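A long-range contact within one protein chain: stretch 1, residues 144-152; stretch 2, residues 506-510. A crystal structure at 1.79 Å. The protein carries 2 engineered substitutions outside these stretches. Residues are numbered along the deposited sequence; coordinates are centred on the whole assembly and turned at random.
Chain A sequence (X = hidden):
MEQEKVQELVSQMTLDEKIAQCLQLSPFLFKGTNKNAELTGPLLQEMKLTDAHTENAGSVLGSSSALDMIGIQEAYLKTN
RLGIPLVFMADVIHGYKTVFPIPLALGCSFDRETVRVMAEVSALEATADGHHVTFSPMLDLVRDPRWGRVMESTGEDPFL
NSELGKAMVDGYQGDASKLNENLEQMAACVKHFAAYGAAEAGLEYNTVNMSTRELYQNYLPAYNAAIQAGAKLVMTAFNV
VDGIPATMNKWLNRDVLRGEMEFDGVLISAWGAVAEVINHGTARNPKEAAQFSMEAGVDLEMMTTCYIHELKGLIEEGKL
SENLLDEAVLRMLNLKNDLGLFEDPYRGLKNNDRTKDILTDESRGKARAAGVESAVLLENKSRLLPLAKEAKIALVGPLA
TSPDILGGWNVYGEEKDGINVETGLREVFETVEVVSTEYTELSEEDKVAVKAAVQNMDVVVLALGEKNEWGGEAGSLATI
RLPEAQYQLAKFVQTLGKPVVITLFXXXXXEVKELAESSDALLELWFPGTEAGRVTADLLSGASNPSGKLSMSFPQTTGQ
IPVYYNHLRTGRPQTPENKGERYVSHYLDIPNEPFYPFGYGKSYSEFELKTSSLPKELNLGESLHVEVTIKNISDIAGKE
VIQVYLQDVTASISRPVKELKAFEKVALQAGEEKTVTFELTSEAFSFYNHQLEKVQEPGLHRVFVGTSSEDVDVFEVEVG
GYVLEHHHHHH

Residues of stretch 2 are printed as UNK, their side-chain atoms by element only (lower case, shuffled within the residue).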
# COMPACT_ATOMS: atom_id res chain seq x y z
N ASP A 144 2.13 6.04 6.38
CA ASP A 144 1.02 6.51 5.55
C ASP A 144 0.33 7.66 6.25
O ASP A 144 -0.54 7.50 7.10
CB ASP A 144 0.05 5.36 5.22
CG ASP A 144 -1.00 5.75 4.20
OD1 ASP A 144 -1.21 7.00 3.97
OD2 ASP A 144 -1.64 4.81 3.66
N PRO A 145 0.71 8.89 5.90
CA PRO A 145 0.13 10.04 6.52
C PRO A 145 -1.31 10.37 6.17
O PRO A 145 -1.88 11.33 6.74
CB PRO A 145 1.08 11.15 6.12
CG PRO A 145 1.72 10.72 4.89
CD PRO A 145 1.75 9.21 4.91
N ARG A 146 -1.96 9.58 5.29
CA ARG A 146 -3.46 9.72 5.10
C ARG A 146 -4.14 9.36 6.38
O ARG A 146 -5.18 9.96 6.75
CB ARG A 146 -3.94 8.82 3.97
CG ARG A 146 -3.51 9.33 2.63
CD ARG A 146 -3.78 8.32 1.54
NE ARG A 146 -2.96 7.12 1.67
CZ ARG A 146 -2.86 6.18 0.74
NH1 ARG A 146 -3.56 6.25 -0.37
NH2 ARG A 146 -2.06 5.14 0.92
N TRP A 147 -3.59 8.40 7.11
CA TRP A 147 -4.20 7.89 8.36
C TRP A 147 -4.09 8.95 9.44
O TRP A 147 -2.98 9.41 9.82
CB TRP A 147 -3.37 6.67 8.84
CG TRP A 147 -3.99 5.81 9.86
CD1 TRP A 147 -5.24 5.34 9.86
CD2 TRP A 147 -3.37 5.26 11.04
NE1 TRP A 147 -5.46 4.50 10.91
CE2 TRP A 147 -4.34 4.40 11.64
CE3 TRP A 147 -2.08 5.31 11.56
CZ2 TRP A 147 -4.07 3.63 12.81
CZ3 TRP A 147 -1.80 4.61 12.71
CH2 TRP A 147 -2.79 3.76 13.33
N GLY A 148 -5.24 9.30 10.02
CA GLY A 148 -5.28 10.34 11.04
C GLY A 148 -4.53 10.06 12.30
O GLY A 148 -4.09 10.97 13.00
N ARG A 149 -4.36 8.79 12.58
CA ARG A 149 -3.70 8.33 13.83
C ARG A 149 -2.17 8.38 13.79
O ARG A 149 -1.55 8.12 14.80
CB ARG A 149 -4.20 6.92 14.19
CG ARG A 149 -5.72 6.88 14.27
CD ARG A 149 -6.25 5.61 14.96
NE ARG A 149 -6.06 5.81 16.39
CZ ARG A 149 -6.77 5.25 17.36
NH1 ARG A 149 -7.74 4.38 17.12
NH2 ARG A 149 -6.49 5.60 18.61
N VAL A 150 -1.54 8.83 12.69
CA VAL A 150 -0.13 9.09 12.68
C VAL A 150 0.23 10.05 13.82
O VAL A 150 1.36 9.96 14.33
CB VAL A 150 0.46 9.62 11.34
CG1 VAL A 150 0.26 8.56 10.25
CG2 VAL A 150 -0.17 10.92 10.91
N MET A 151 -0.69 10.94 14.21
CA MET A 151 -0.36 11.92 15.26
C MET A 151 -0.01 11.26 16.59
O MET A 151 0.61 11.88 17.41
CB MET A 151 -1.53 12.88 15.50
CG MET A 151 -2.86 12.18 15.89
SD MET A 151 -3.72 12.89 17.31
CE MET A 151 -2.53 12.62 18.58
N GLU A 152 -0.46 10.03 16.77
CA GLU A 152 -0.26 9.25 18.02
C GLU A 152 1.03 8.49 18.06
O GLU A 152 1.40 8.01 19.11
CB GLU A 152 -1.40 8.26 18.22
CG GLU A 152 -2.77 8.90 18.41
CD GLU A 152 -3.85 7.88 18.15
OE1 GLU A 152 -3.97 6.93 18.95
OE2 GLU A 152 -4.61 8.08 17.18
N UNK A 506 -0.38 21.16 12.70
CA UNK A 506 -0.89 20.02 12.00
C UNK A 506 -0.58 18.72 12.73
O UNK A 506 0.30 18.70 13.54
n UNK A 506 1.76 18.99 9.81
c UNK A 506 -0.35 19.94 10.57
c UNK A 506 1.13 19.98 10.47
o UNK A 506 1.75 20.92 10.97
N UNK A 507 -1.33 17.64 12.39
CA UNK A 507 -1.18 16.35 13.03
C UNK A 507 -0.63 15.28 12.16
O UNK A 507 -0.57 14.14 12.58
N UNK A 508 -0.27 15.60 10.91
CA UNK A 508 0.25 14.62 9.90
C UNK A 508 1.20 15.33 8.98
O UNK A 508 1.06 16.53 8.79
c UNK A 508 -1.79 15.09 8.39
c UNK A 508 -2.57 14.68 7.17
n UNK A 508 -5.02 14.83 8.53
n UNK A 508 -5.30 12.59 8.38
c UNK A 508 -4.57 13.66 8.15
c UNK A 508 -0.88 14.00 9.01
n UNK A 508 -3.41 13.55 7.50
N UNK A 509 2.19 14.60 8.39
CA UNK A 509 2.85 15.13 7.16
C UNK A 509 1.82 15.58 6.16
O UNK A 509 0.71 14.99 6.03
c UNK A 509 3.90 13.09 7.91
c UNK A 509 2.61 13.20 8.62
c UNK A 509 3.59 13.91 6.63
N UNK A 510 2.16 16.67 5.47
CA UNK A 510 1.27 17.26 4.47
C UNK A 510 2.12 17.51 3.23
O UNK A 510 3.37 17.56 3.33
c UNK A 510 -0.53 19.70 6.73
c UNK A 510 -1.74 17.82 5.44
c UNK A 510 0.67 18.57 4.95
c UNK A 510 -0.43 18.38 6.00
O HOH W 1 -3.05 13.22 11.75

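Position 506 carries four side-chain atoms: two carbons, the second bearing one oxygen and one nitrogen. They touch nothing on stretch 1, which is out of their reach. A carboxylate would carry two oxygens, so this short amide is Asn506. Its ND2 donates instead to the backbone O of position 508, two residues on, at 2.8 Å, so the amide ties down the backbone of its own stretch.

Position 507 has no side-chain atoms at all. Its CA lies 5.0 Å from the CA of Met151, and its carbonyl packs against stretch 1: the backbone O of 507 is 3.3 Å from Met151 CB and 3.6 Å from Val150 CG2. With nothing beyond the backbone, the residue is Gly507. Gly507 O also accepts a weak hydrogen bond from a water that donates to Gly148 O as well, each at 2.8 Å. The absence of a side chain is not forced by crowding, since a CB here would have room, 3.7 Å from Met151 CB.

Position 508 bears three carbons in a row, then a nitrogen, then a carbon carrying two more nitrogens. Its CB points toward stretch 1 and lies 3.7 Å from Val150 CG2; farther out, the chain nitrogen lies 2.8 Å from Pro145 O and a terminal nitrogen 3.1 Å from Arg146 O. This unbranched chain ending in a planar guanidinium is Arg508. With chi1 p, chi2 t and chi3 p, it reaches two consecutive carbonyls, NE donating to Pro145 O and NH2 to Arg146 O. Both oxygens lie at the edge of the group, near its plane, where its N-H bonds point. Arginine suits the site because its several donors can serve neighbouring acceptors at once.

At position 509, three carbons close a ring onto the backbone nitrogen. One ring carbon lies 3.6 Å from Pro145 CB and 4.3 Å from Val150 CG2. The ring is the mark of Pro509, and the carbon is its CD; the compact ring offers an apolar surface to apolar neighbours.

Position 510 has four carbons, forked at the second. Its CB points away, and the side chain makes no contact with stretch 1. The fork identifies Leu510, a buried apolar residue outside this contact.

The contact works by joining polar anchoring to apolar packing. The Asp144 to Trp147 beta turn supplies the carbonyls that Arg508 grips. Pro145 and Val150 pack against Pro509, while the water links the backbones of Gly148 and Gly507. Together these interactions join segments more than 350 residues apart in sequence, burying 294 Å² between them.

Stretch 2 (506-510) NGRPL
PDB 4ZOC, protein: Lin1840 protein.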